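Local structure of uncharacterized hypothetical protein (4EI0) at residues P29-V32 / G33-I36; Q241-Q244 / L245-Q249; K252-D255 / D256-E260; G273-E276 / E277-A280. The protein is of unknown function, a two-part, largely beta-sheet member of the DUF4466 family from the gut bacterium Parabacteroides merdae. All coordinates share one frame; numbering follows the deposited sequence.

Contact 1: residues P29-V32 / G33-I36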
ATOM      1  N   PRO B  29       8.234  24.941  15.912  1.00 52.20           N
ATOM      2  CA  PRO B  29       9.015  24.626  17.096  1.00 50.99           C
ATOM      3  C   PRO B  29       8.480  23.384  17.828  1.00 40.20           C
ATOM      4  O   PRO B  29       7.275  23.137  17.851  1.00 43.83           O
ATOM      5  CB  PRO B  29       8.874  25.860  17.979  1.00 50.16           C
ATOM      6  CG  PRO B  29       8.313  26.918  17.113  1.00 58.35           C
ATOM      7  CD  PRO B  29       7.520  26.215  16.053  1.00 45.21           C
ATOM      8  N   ASN B  30       9.406  22.669  18.460  1.00 43.62           N
ATOM      9  CA  ASN B  30       9.147  21.442  19.184  1.00 37.73           C
ATOM     10  C   ASN B  30       8.954  21.852  20.677  1.00 43.33           C
ATOM     11  O   ASN B  30       9.928  22.169  21.362  1.00 40.48           O
ATOM     12  CB  ASN B  30      10.356  20.515  19.041  1.00 39.67           C
ATOM     13  CG  ASN B  30      10.600  20.070  17.621  1.00 48.28           C
ATOM     14  OD1 ASN B  30       9.675  19.622  16.954  1.00 48.72           O
ATOM     15  ND2 ASN B  30      11.850  20.141  17.172  1.00 39.68           N
ATOM     16  N   ILE B  31       7.693  21.873  21.111  1.00 41.14           N
ATOM     17  CA  ILE B  31       7.256  22.335  22.413  1.00 38.20           C
ATOM     18  C   ILE B  31       6.902  21.134  23.325  1.00 38.14           C
ATOM     19  O   ILE B  31       6.203  20.188  22.921  1.00 37.33           O
ATOM     20  CB  ILE B  31       6.028  23.279  22.264  1.00 37.23           C
ATOM     21  CG1 ILE B  31       6.427  24.522  21.454  1.00 43.74           C
ATOM     22  CG2 ILE B  31       5.535  23.782  23.653  1.00 42.10           C
ATOM     23  CD1 ILE B  31       5.233  25.308  20.933  1.00 43.54           C
ATOM     24  N   VAL B  32       7.359  21.195  24.559  1.00 41.51           N
ATOM     25  CA  VAL B  32       7.011  20.224  25.604  1.00 39.00           C
ATOM     26  C   VAL B  32       5.525  19.895  25.624  1.00 49.47           C
ATOM     27  O   VAL B  32       4.688  20.781  25.443  1.00 39.62           O
ATOM     28  CB  VAL B  32       7.511  20.680  27.001  1.00 47.74           C
ATOM     29  CG1 VAL B  32       7.006  19.736  28.087  1.00 40.49           C
ATOM     30  CG2 VAL B  32       9.053  20.721  27.015  1.00 37.08           C
ATOM     31  N   GLY B  33       5.207  18.602  25.750  1.00 40.98           N
ATOM     32  CA  GLY B  33       3.817  18.170  25.724  1.00 40.11           C
ATOM     33  C   GLY B  33       3.331  17.853  24.323  1.00 44.28           C
ATOM     34  O   GLY B  33       2.350  17.190  24.188  1.00 41.39           O
ATOM     35  N   ASN B  34       4.002  18.319  23.280  1.00 40.39           N
ATOM     36  CA  ASN B  34       3.546  18.065  21.883  1.00 41.05           C
ATOM     37  C   ASN B  34       4.315  16.840  21.340  1.00 39.75           C
ATOM     38  O   ASN B  34       5.280  16.345  21.915  1.00 43.16           O
ATOM     39  CB  ASN B  34       3.898  19.254  20.934  1.00 44.74           C
ATOM     40  CG  ASN B  34       2.880  20.383  20.961  1.00 49.68           C
ATOM     41  OD1 ASN B  34       1.910  20.307  21.656  1.00 42.94           O
ATOM     42  ND2 ASN B  34       3.137  21.455  20.194  1.00 55.15           N
ATOM     43  N   GLU B  35       3.892  16.384  20.200  1.00 42.83           N
ATOM     44  CA  GLU B  35       4.549  15.255  19.575  1.00 45.92           C
ATOM     45  C   GLU B  35       5.527  15.679  18.481  1.00 38.28           C
ATOM     46  O   GLU B  35       5.355  16.736  17.857  1.00 42.74           O
ATOM     47  CB  GLU B  35       3.470  14.299  19.069  1.00 46.46           C
ATOM     48  CG  GLU B  35       2.619  14.831  17.959  1.00 67.51           C
ATOM     49  CD  GLU B  35       1.314  14.052  17.754  1.00 66.15           C
ATOM     50  OE1 GLU B  35       0.749  13.414  18.684  1.00 56.56           O
ATOM     51  OE2 GLU B  35       0.866  14.081  16.604  1.00 66.19           O
ATOM     52  N   ILE B  36       6.575  14.877  18.278  1.00 39.12           N
ATOM     53  CA  ILE B  36       7.387  14.911  17.059  1.00 40.48           C
ATOM     54  C   ILE B  36       7.062  13.575  16.366  1.00 37.93           C
ATOM     55  O   ILE B  36       7.165  12.479  16.963  1.00 40.03           O
ATOM     56  CB  ILE B  36       8.899  14.978  17.302  1.00 44.61           C
ATOM     57  CG1 ILE B  36       9.215  16.060  18.317  1.00 54.07           C
ATOM     58  CG2 ILE B  36       9.655  15.179  15.995  1.00 42.49           C
ATOM     59  CD1 ILE B  36      10.693  16.299  18.514  1.00 43.69           C
TER
HETATM   60  O   HOH W   1       5.781  21.145  18.995  1.00 41.69           O
HETATM   61  O   HOH W   2       6.902  19.112  17.390  1.00 47.15           O
HETATM   62  O   HOH W   3       2.378  21.155  24.207  1.00 59.36           O

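Contact 2: residues Q241-Q244 / L245-Q249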
ATOM      1  N   GLN B 241      -0.570  35.872  13.500  1.00 50.66           N
ATOM      2  CA  GLN B 241      -1.165  34.577  13.745  1.00 58.87           C
ATOM      3  C   GLN B 241      -0.004  33.628  13.911  1.00 58.97           C
ATOM      4  O   GLN B 241       1.090  33.845  13.421  1.00 56.42           O
ATOM      5  CB  GLN B 241      -2.207  34.166  12.683  1.00 65.49           C
ATOM      6  CG  GLN B 241      -3.474  35.029  12.812  1.00 71.04           C
ATOM      7  CD  GLN B 241      -4.686  34.608  11.969  1.00 80.69           C
ATOM      8  OE1 GLN B 241      -5.753  34.339  12.512  1.00 96.63           O
ATOM      9  NE2 GLN B 241      -4.532  34.568  10.651  1.00 62.26           N
ATOM     10  N   ASP B 242      -0.228  32.627  14.706  1.00 52.15           N
ATOM     11  CA  ASP B 242       0.766  31.648  14.929  1.00 53.56           C
ATOM     12  C   ASP B 242       0.048  30.339  14.626  1.00 54.84           C
ATOM     13  O   ASP B 242      -1.090  30.120  15.068  1.00 47.48           O
ATOM     14  CB  ASP B 242       1.225  31.781  16.376  1.00 57.47           C
ATOM     15  CG  ASP B 242       2.138  30.656  16.797  1.00 52.66           C
ATOM     16  OD1 ASP B 242       1.671  29.514  16.894  1.00 50.46           O
ATOM     17  OD2 ASP B 242       3.335  30.928  16.981  1.00 52.09           O
ATOM     18  N   ARG B 243       0.688  29.486  13.859  1.00 52.79           N
ATOM     19  CA  ARG B 243       0.014  28.266  13.374  1.00 55.78           C
ATOM     20  C   ARG B 243      -0.335  27.320  14.537  1.00 50.59           C
ATOM     21  O   ARG B 243      -1.379  26.662  14.525  1.00 60.98           O
ATOM     22  CB  ARG B 243       0.905  27.537  12.348  1.00 59.13           C
ATOM     23  CG  ARG B 243       0.222  26.900  11.137  1.00 73.15           C
ATOM     24  CD  ARG B 243      -1.097  26.211  11.466  1.00 90.04           C
ATOM     25  NE  ARG B 243      -1.551  25.329  10.386  1.00118.22           N
ATOM     26  CZ  ARG B 243      -2.503  24.400  10.511  1.00128.70           C
ATOM     27  NH1 ARG B 243      -3.109  24.176  11.678  1.00122.98           N
ATOM     28  NH2 ARG B 243      -2.839  23.671   9.455  1.00131.08           N
ATOM     29  N   GLN B 244       0.497  27.305  15.566  1.00 48.34           N
ATOM     30  CA  GLN B 244       0.234  26.454  16.732  1.00 45.63           C
ATOM     31  C   GLN B 244      -0.849  27.032  17.592  1.00 48.89           C
ATOM     32  O   GLN B 244      -1.634  26.315  18.172  1.00 47.70           O
ATOM     33  CB  GLN B 244       1.530  26.227  17.537  1.00 51.80           C
ATOM     34  CG  GLN B 244       2.521  25.429  16.748  1.00 52.60           C
ATOM     35  CD  GLN B 244       3.919  25.371  17.329  1.00 51.09           C
ATOM     36  OE1 GLN B 244       4.515  26.388  17.695  1.00 47.32           O
ATOM     37  NE2 GLN B 244       4.515  24.188  17.265  1.00 44.44           N
ATOM     38  N   LEU B 245      -0.899  28.353  17.716  1.00 49.69           N
ATOM     39  CA  LEU B 245      -1.911  28.949  18.582  1.00 47.86           C
ATOM     40  C   LEU B 245      -3.297  29.084  17.939  1.00 51.99           C
ATOM     41  O   LEU B 245      -4.292  29.140  18.655  1.00 45.76           O
ATOM     42  CB  LEU B 245      -1.439  30.334  19.080  1.00 48.23           C
ATOM     43  CG  LEU B 245      -0.215  30.379  20.003  1.00 43.30           C
ATOM     44  CD1 LEU B 245       0.165  31.826  20.171  1.00 47.95           C
ATOM     45  CD2 LEU B 245      -0.512  29.742  21.328  1.00 37.90           C
ATOM     46  N   SER B 246      -3.357  29.203  16.617  1.00 51.48           N
ATOM     47  CA  SER B 246      -4.607  29.545  15.928  1.00 63.25           C
ATOM     48  C   SER B 246      -5.133  28.463  14.996  1.00 71.39           C
ATOM     49  O   SER B 246      -6.287  28.528  14.558  1.00 86.69           O
ATOM     50  CB  SER B 246      -4.404  30.808  15.106  1.00 55.05           C
ATOM     51  OG  SER B 246      -3.836  30.439  13.878  1.00 73.67           O
ATOM     52  N   ASP B 247      -4.302  27.476  14.679  1.00 70.92           N
ATOM     53  CA  ASP B 247      -4.726  26.396  13.782  1.00102.97           C
ATOM     54  C   ASP B 247      -5.342  26.937  12.466  1.00 95.95           C
ATOM     55  O   ASP B 247      -6.329  26.410  11.982  1.00101.49           O
ATOM     56  CB  ASP B 247      -5.718  25.438  14.487  1.00 90.80           C
ATOM     57  CG  ASP B 247      -5.079  24.622  15.591  1.00103.66           C
ATOM     58  OD1 ASP B 247      -4.745  23.439  15.352  1.00115.74           O
ATOM     59  OD2 ASP B 247      -4.927  25.154  16.706  1.00 86.41           O
ATOM     60  N   LEU B 248      -4.769  28.011  11.922  1.00101.85           N
ATOM     61  CA  LEU B 248      -5.107  28.482  10.568  1.00 79.08           C
ATOM     62  C   LEU B 248      -3.848  28.436   9.710  1.00 91.78           C
ATOM     63  O   LEU B 248      -2.791  28.879  10.124  1.00 70.89           O
ATOM     64  CB  LEU B 248      -5.739  29.895  10.578  1.00 85.83           C
ATOM     65  CG  LEU B 248      -6.681  30.270  11.750  1.00100.13           C
ATOM     66  CD1 LEU B 248      -7.227  31.680  11.544  1.00 73.00           C
ATOM     67  CD2 LEU B 248      -7.814  29.253  11.984  1.00 89.32           C
ATOM     68  N   GLN B 249      -3.942  27.874   8.515  1.00 91.90           N
ATOM     69  CA  GLN B 249      -2.716  27.487   7.799  1.00 88.80           C
ATOM     70  C   GLN B 249      -2.009  28.664   7.094  1.00101.19           C
ATOM     71  O   GLN B 249      -2.536  29.772   7.065  1.00 91.05           O
ATOM     72  CB  GLN B 249      -3.042  26.392   6.790  1.00 95.87           C
ATOM     73  CG  GLN B 249      -4.261  26.695   5.944  1.00 86.48           C
ATOM     74  CD  GLN B 249      -4.461  25.648   4.866  1.00 96.66           C
ATOM     75  OE1 GLN B 249      -5.587  25.269   4.563  1.00108.94           O
ATOM     76  NE2 GLN B 249      -3.356  25.148   4.301  1.00 84.14           N
TER

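Contact 3: residues K252-D255 / D256-E260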
ATOM      1  N   LYS B 252       2.906  31.587  10.256  1.00 63.59           N
ATOM      2  CA  LYS B 252       4.239  31.492  10.704  1.00 67.75           C
ATOM      3  C   LYS B 252       4.201  31.059  12.172  1.00 56.79           C
ATOM      4  O   LYS B 252       3.134  30.881  12.795  1.00 55.33           O
ATOM      5  CB  LYS B 252       4.938  32.828  10.438  1.00 80.21           C
ATOM      6  CG  LYS B 252       5.129  33.056   8.953  1.00 86.20           C
ATOM      7  CD  LYS B 252       5.710  34.423   8.638  1.00 86.83           C
ATOM      8  CE  LYS B 252       5.863  34.574   7.122  1.00 88.46           C
ATOM      9  NZ  LYS B 252       4.626  35.116   6.485  1.00 86.70           N
ATOM     10  N   PHE B 253       5.385  30.833  12.703  1.00 51.98           N
ATOM     11  CA  PHE B 253       5.512  30.369  14.066  1.00 53.49           C
ATOM     12  C   PHE B 253       6.320  31.393  14.854  1.00 43.53           C
ATOM     13  O   PHE B 253       7.359  31.876  14.385  1.00 49.86           O
ATOM     14  CB  PHE B 253       6.231  29.026  14.104  1.00 53.81           C
ATOM     15  CG  PHE B 253       5.542  27.938  13.312  1.00 53.61           C
ATOM     16  CD1 PHE B 253       5.848  27.726  11.993  1.00 56.74           C
ATOM     17  CD2 PHE B 253       4.598  27.130  13.905  1.00 62.35           C
ATOM     18  CE1 PHE B 253       5.233  26.717  11.280  1.00 55.33           C
ATOM     19  CE2 PHE B 253       3.947  26.134  13.180  1.00 56.00           C
ATOM     20  CZ  PHE B 253       4.280  25.938  11.867  1.00 52.19           C
ATOM     21  N   ILE B 254       5.861  31.672  16.058  1.00 48.26           N
ATOM     22  CA  ILE B 254       6.657  32.395  17.043  1.00 46.53           C
ATOM     23  C   ILE B 254       7.540  31.377  17.711  1.00 41.57           C
ATOM     24  O   ILE B 254       7.051  30.345  18.230  1.00 43.91           O
ATOM     25  CB  ILE B 254       5.769  33.069  18.094  1.00 51.69           C
ATOM     26  CG1 ILE B 254       4.843  34.086  17.405  1.00 51.40           C
ATOM     27  CG2 ILE B 254       6.590  33.737  19.201  1.00 43.12           C
ATOM     28  CD1 ILE B 254       3.692  34.467  18.314  1.00 51.14           C
ATOM     29  N   ASP B 255       8.829  31.650  17.714  1.00 49.93           N
ATOM     30  CA  ASP B 255       9.793  30.728  18.309  0.50 49.22           C
ATOM     31  C   ASP B 255      10.542  31.465  19.429  1.00 50.31           C
ATOM     32  O   ASP B 255      10.287  32.671  19.731  1.00 47.79           O
ATOM     33  CB  ASP B 255      10.741  30.130  17.229  0.50 51.70           C
ATOM     34  CG  ASP B 255      11.416  28.796  17.658  0.50 48.89           C
ATOM     35  OD1 ASP B 255      11.291  28.358  18.819  0.50 47.18           O
ATOM     36  OD2 ASP B 255      12.113  28.200  16.811  0.50 60.06           O
ATOM     37  N   ASP B 256      11.449  30.747  20.066  1.00 46.24           N
ATOM     38  CA  ASP B 256      12.236  31.311  21.157  1.00 51.64           C
ATOM     39  C   ASP B 256      12.949  32.638  20.774  1.00 49.56           C
ATOM     40  O   ASP B 256      13.017  33.545  21.558  1.00 46.41           O
ATOM     41  CB  ASP B 256      13.285  30.297  21.645  1.00 51.89           C
ATOM     42  CG  ASP B 256      12.668  28.990  22.218  1.00 52.61           C
ATOM     43  OD1 ASP B 256      11.528  28.608  21.897  1.00 51.44           O
ATOM     44  OD2 ASP B 256      13.365  28.347  23.041  1.00 49.41           O
ATOM     45  N   LEU B 257      13.520  32.714  19.587  1.00 58.93           N
ATOM     46  CA  LEU B 257      14.329  33.881  19.217  1.00 58.13           C
ATOM     47  C   LEU B 257      13.456  35.155  19.136  1.00 58.42           C
ATOM     48  O   LEU B 257      13.892  36.237  19.507  1.00 59.05           O
ATOM     49  CB  LEU B 257      15.069  33.618  17.893  1.00 58.21           C
ATOM     50  CG  LEU B 257      15.810  34.813  17.249  1.00 59.98           C
ATOM     51  CD1 LEU B 257      17.000  35.197  18.131  1.00 60.09           C
ATOM     52  CD2 LEU B 257      16.197  34.521  15.795  1.00 60.31           C
ATOM     53  N   ASP B 258      12.217  35.006  18.678  1.00 49.93           N
ATOM     54  CA  ASP B 258      11.254  36.108  18.613  1.00 49.39           C
ATOM     55  C   ASP B 258      10.990  36.672  20.013  1.00 59.47           C
ATOM     56  O   ASP B 258      10.853  37.877  20.174  1.00 53.85           O
ATOM     57  CB  ASP B 258       9.932  35.624  18.017  1.00 47.51           C
ATOM     58  CG  ASP B 258      10.106  35.071  16.608  1.00 57.91           C
ATOM     59  OD1 ASP B 258      10.647  35.793  15.759  1.00 70.75           O
ATOM     60  OD2 ASP B 258       9.730  33.903  16.337  1.00 61.26           O
ATOM     61  N   PHE B 259      10.894  35.808  21.023  1.00 49.51           N
ATOM     62  CA  PHE B 259      10.763  36.293  22.409  1.00 44.43           C
ATOM     63  C   PHE B 259      11.994  37.002  22.915  1.00 53.82           C
ATOM     64  O   PHE B 259      11.885  38.045  23.621  1.00 54.46           O
ATOM     65  CB  PHE B 259      10.387  35.172  23.350  1.00 54.44           C
ATOM     66  CG  PHE B 259       8.943  34.838  23.300  1.00 42.92           C
ATOM     67  CD1 PHE B 259       8.041  35.740  23.767  1.00 44.02           C
ATOM     68  CD2 PHE B 259       8.499  33.649  22.736  1.00 44.42           C
ATOM     69  CE1 PHE B 259       6.701  35.483  23.707  1.00 47.91           C
ATOM     70  CE2 PHE B 259       7.148  33.371  22.695  1.00 37.24           C
ATOM     71  CZ  PHE B 259       6.262  34.294  23.183  1.00 43.94           C
ATOM     72  N   GLU B 260      13.162  36.456  22.560  1.00 50.22           N
ATOM     73  CA  GLU B 260      14.428  37.070  22.951  1.00 58.07           C
ATOM     74  C   GLU B 260      14.620  38.453  22.333  1.00 63.08           C
ATOM     75  O   GLU B 260      15.236  39.299  22.948  1.00 64.65           O
ATOM     76  CB  GLU B 260      15.626  36.199  22.538  1.00 64.27           C
ATOM     77  CG  GLU B 260      15.858  34.966  23.405  1.00 58.79           C
ATOM     78  CD  GLU B 260      16.355  35.287  24.832  1.00 69.87           C
ATOM     79  OE1 GLU B 260      16.682  36.456  25.128  1.00 70.25           O
ATOM     80  OE2 GLU B 260      16.416  34.349  25.672  1.00 73.68           O
TER

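Contact 4: residues G273-E276 / E277-A280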
ATOM      1  N   GLY B 273     -10.253  47.431  22.965  1.00 60.69           N
ATOM      2  CA  GLY B 273     -10.680  46.925  21.674  1.00 52.36           C
ATOM      3  C   GLY B 273     -10.069  45.636  21.182  1.00 65.80           C
ATOM      4  O   GLY B 273      -9.806  45.490  19.994  1.00 62.75           O
ATOM      5  N   LEU B 274      -9.844  44.683  22.076  1.00 50.96           N
ATOM      6  CA  LEU B 274      -9.469  43.379  21.632  1.00 49.80           C
ATOM      7  C   LEU B 274     -10.607  42.708  20.857  1.00 54.00           C
ATOM      8  O   LEU B 274     -11.763  42.961  21.121  1.00 56.30           O
ATOM      9  CB  LEU B 274      -9.062  42.529  22.821  1.00 51.32           C
ATOM     10  CG  LEU B 274      -7.736  42.936  23.423  1.00 48.97           C
ATOM     11  CD1 LEU B 274      -7.655  42.328  24.828  1.00 54.86           C
ATOM     12  CD2 LEU B 274      -6.571  42.535  22.548  1.00 47.26           C
ATOM     13  N   LYS B 275     -10.263  41.827  19.924  1.00 48.64           N
ATOM     14  CA  LYS B 275     -11.231  41.068  19.170  1.00 48.11           C
ATOM     15  C   LYS B 275     -10.539  39.896  18.583  1.00 50.09           C
ATOM     16  O   LYS B 275      -9.344  39.738  18.759  1.00 52.30           O
ATOM     17  CB  LYS B 275     -11.830  41.936  18.066  1.00 57.09           C
ATOM     18  CG  LYS B 275     -10.822  42.634  17.152  1.00 55.96           C
ATOM     19  CD  LYS B 275     -11.497  43.481  16.084  1.00 63.49           C
ATOM     20  CE  LYS B 275     -10.734  44.775  15.846  1.00 73.65           C
ATOM     21  NZ  LYS B 275     -11.487  45.602  14.892  1.00 78.87           N
ATOM     22  N   GLU B 276     -11.290  39.053  17.893  1.00 46.20           N
ATOM     23  CA  GLU B 276     -10.751  37.919  17.241  1.00 48.03           C
ATOM     24  C   GLU B 276      -9.537  38.345  16.376  1.00 45.01           C
ATOM     25  O   GLU B 276      -9.608  39.314  15.647  1.00 44.21           O
ATOM     26  CB  GLU B 276     -11.840  37.289  16.401  1.00 55.20           C
ATOM     27  CG  GLU B 276     -11.409  36.041  15.656  1.00 66.35           C
ATOM     28  CD  GLU B 276     -12.594  35.240  15.116  1.00 80.40           C
ATOM     29  OE1 GLU B 276     -13.752  35.532  15.478  1.00 72.07           O
ATOM     30  OE2 GLU B 276     -12.352  34.304  14.328  1.00 67.27           O
ATOM     31  N   GLU B 277      -8.437  37.614  16.502  1.00 43.63           N
ATOM     32  CA  GLU B 277      -7.160  37.815  15.780  1.00 54.04           C
ATOM     33  C   GLU B 277      -6.291  38.893  16.388  1.00 50.75           C
ATOM     34  O   GLU B 277      -5.140  39.042  16.002  1.00 46.97           O
ATOM     35  CB  GLU B 277      -7.322  38.082  14.263  1.00 53.88           C
ATOM     36  CG  GLU B 277      -7.900  36.907  13.504  1.00 51.44           C
ATOM     37  CD  GLU B 277      -7.666  37.010  11.981  1.00 62.51           C
ATOM     38  OE1 GLU B 277      -6.566  37.417  11.510  1.00 52.88           O
ATOM     39  OE2 GLU B 277      -8.597  36.671  11.229  1.00 68.88           O
ATOM     40  N   ALA B 278      -6.810  39.620  17.360  1.00 46.81           N
ATOM     41  CA  ALA B 278      -5.986  40.546  18.102  1.00 45.26           C
ATOM     42  C   ALA B 278      -5.004  39.763  18.971  1.00 45.91           C
ATOM     43  O   ALA B 278      -5.077  38.548  19.117  1.00 43.39           O
ATOM     44  CB  ALA B 278      -6.830  41.540  18.911  1.00 44.23           C
ATOM     45  N   GLY B 279      -4.022  40.462  19.490  1.00 45.62           N
ATOM     46  CA  GLY B 279      -2.994  39.827  20.292  1.00 45.14           C
ATOM     47  C   GLY B 279      -2.309  40.843  21.183  1.00 43.42           C
ATOM     48  O   GLY B 279      -2.506  42.049  21.008  1.00 45.01           O
ATOM     49  N   ALA B 280      -1.496  40.339  22.099  1.00 43.93           N
ATOM     50  CA  ALA B 280      -0.712  41.199  22.946  1.00 44.95           C
ATOM     51  C   ALA B 280       0.592  40.534  23.305  1.00 38.84           C
ATOM     52  O   ALA B 280       0.623  39.382  23.822  1.00 43.49           O
ATOM     53  CB  ALA B 280      -1.492  41.513  24.183  1.00 44.16           C
TER

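Contact 1: residues P29-V32 / G33-I36
Asn34 closes a tight turn on Ile31: its backbone N donates to Ile31 O at 2.9 Å with an N-H...O angle of 153°, the donor lying somewhat off the carbonyl plane. Gly33 sits at the corner with a positive phi of 90°, where a side chain would collide with the carbonyl oxygen of Val32. The turn itself brings Asn34 CB to 3.2 Å from Ile31 O. With CG beside the backbone N (chi1 -84°), the amide folds back over the turn and ND2 lies 4.0 Å from Ile31 CB. The two ends of the amide are then held by different waters. ND2 donates to a water that also accepts from Ile31 N and donates to Pro29 O, whereas OD1 accepts a hydrogen bond from a second water, 2.7 Å away, which also donates to Val32 O. Further down, the Ile36 side chain crosses that of Asn30 at about a right angle, CD1 3.8 Å from OD1; the ND2 of that amide is bonded to Lys147 O. Ile31 to Asn34 form a type II beta turn, with glycine at its third position, leading into strand 35-43, which lies between strands 17-22 and 107-115 in an antiparallel sheet.

Contact 2: residues Q241-Q244 / L245-Q249
Asp242 CG stands anti to the backbone N (chi1 171°), which swings the carboxylate forward over the start of helix 243-246, while Arg243 bends at chi2 (-40°) to run alongside residues 247-249. Asp242 is the N-cap of this single-turn helix. Its OD1 accepts from Leu245 N at 2.9 Å, on the anti side and 22° out of the carboxylate plane, and takes a weak bond from Gln244 N as well. OD2 is held by Lys308 NZ, in a salt bridge, and by Ile254 N. Leu245 CD1 covers the Asp242 CB, 3.9 Å away. At the far end of the turn, Asp247 leaves helical geometry with a positive phi, and its N still bonds to Arg243 O. The Arg243 side chain runs past this exit: CD lies 3.4 Å from Leu248 O, one guanidinium face carries Leu248 C and Gln249 N, and NH2 is 3.8 Å from Gln249 CB, the two side chains pointing the same way. NH1 stays 4.1 Å from Asp247 OD1, beyond a salt bridge; OD2 of Asp247 pairs instead with Lys155. With an alanine in place of Arg243, the Leu248-Gln249 peptide would probably lose the flat group lying over it. Ser246 OG, an ST turn acceptor for Leu248 N, also donates to Asp242 O at 3.0 Å, coming from above the carbonyl plane, while Ser246 N meets the same oxygen almost head-on.

Contact 3: residues K252-D255 / D256-E260
Asp258 reaches back from the first turn of helix 256-261 to grip the chain that leads into it: its OD2 accepts from Asp255 N at 2.8 Å, through the anti lone pair and almost straight (N-H...O 172°). This is one half of a capping box, from the third helical residue to the N-cap. The carboxylate gets there because CG lies beside its own backbone N (chi1 -60°), with CB 3.4 Å from Asp255 O. On the buried side, Ile254 CG2 presses on Phe259 CE2 at 3.6 Å, the two side chains crossing at about a right angle, and both also lean on Tyr292 of strand 289-299. This is the close-packed part. On the solvent side Leu257 is exposed, its end leading away from the preceding residues. Asp255 occupies the N-cap position, yet its side chain makes no capping bond, so the reciprocal half of the box is missing; its carboxylate has two conformers, and the bond from Asp256 N to OD1 in one of them is doubtful. The backbone O of Asp255 receives weak bonds from Asp258 N and Phe259 N. A leucine in place of Asp258 would probably leave Asp255 N without its acceptor and the entry to the helix less firmly fixed. Asp256 OD1 is bonded to Ser149. Three aspartates thus lie at the helix N-terminus, where the helix dipole and the N-terminal N-H groups probably ease their negative charge.

Contact 4: residues G273-E276 / E277-A280
Two strands meet here through a four-residue reversal. Residues Lys275 to Ala278 form a type II beta turn, closed by Ala278 N donating to Lys275 O at 2.9 Å with an N-H...O angle of 154° and the donor tilted 33° from the carbonyl plane. Glu276 takes the second position in an extended backbone conformation, and Glu277 the third with a positive phi of 81°, a corner more often given to glycine. The price is visible in its side chain, whose CB is pushed to 2.9 Å from Glu276 O. Past the turn the chain enters strand 278-283. The turn connects strands that belong to different antiparallel sheets: 270-274 is an outermost strand of one, beside 207-210, whereas 278-283 lies between 289-299 and 233-238 in the other. It is therefore a connection from sheet to sheet and not a simple hairpin within one of them. Inside the bend, Ala278 CB points toward the preceding segment and lies 3.1 Å from Lys275 O. Leu274 CD2 also meets this methyl, 3.8 Å from Ala278 CB. The Leu274 side chain touches His207 and Phe209 of strand 207-210 as well. At the corner of the bend, both glutamate chains are extended beyond CG. Lys275 leads its amine away from the turn, to a cation-pi contact with Tyr238, while its own backbone N is buried with no partner in the model.

Contacts 1, 2 and 3 form one cluster where the N-terminal sheets meet the C-terminal ones. Gln244 of contact 2 joins it to contact 1, with NE2 3.0 Å from Pro29 O in a probable hydrogen bond. Pro29 also packs against contact 3, its CB 3.6 Å from Asp255 OD1 in the conformer described. Contacts 2 and 3 are tied by two probable hydrogen bonds: Asp242 OD2 lies 2.8 Å from Ile254 N, and Arg243 N lies 3.0 Å from Lys252 O. Contact 4 is far from contact 1 (centres about 26 Å apart) but about 14 Å from contact 2, which it touches through Gln241 OE1 and Glu277 CD. No active site or ligand is known to relate them to.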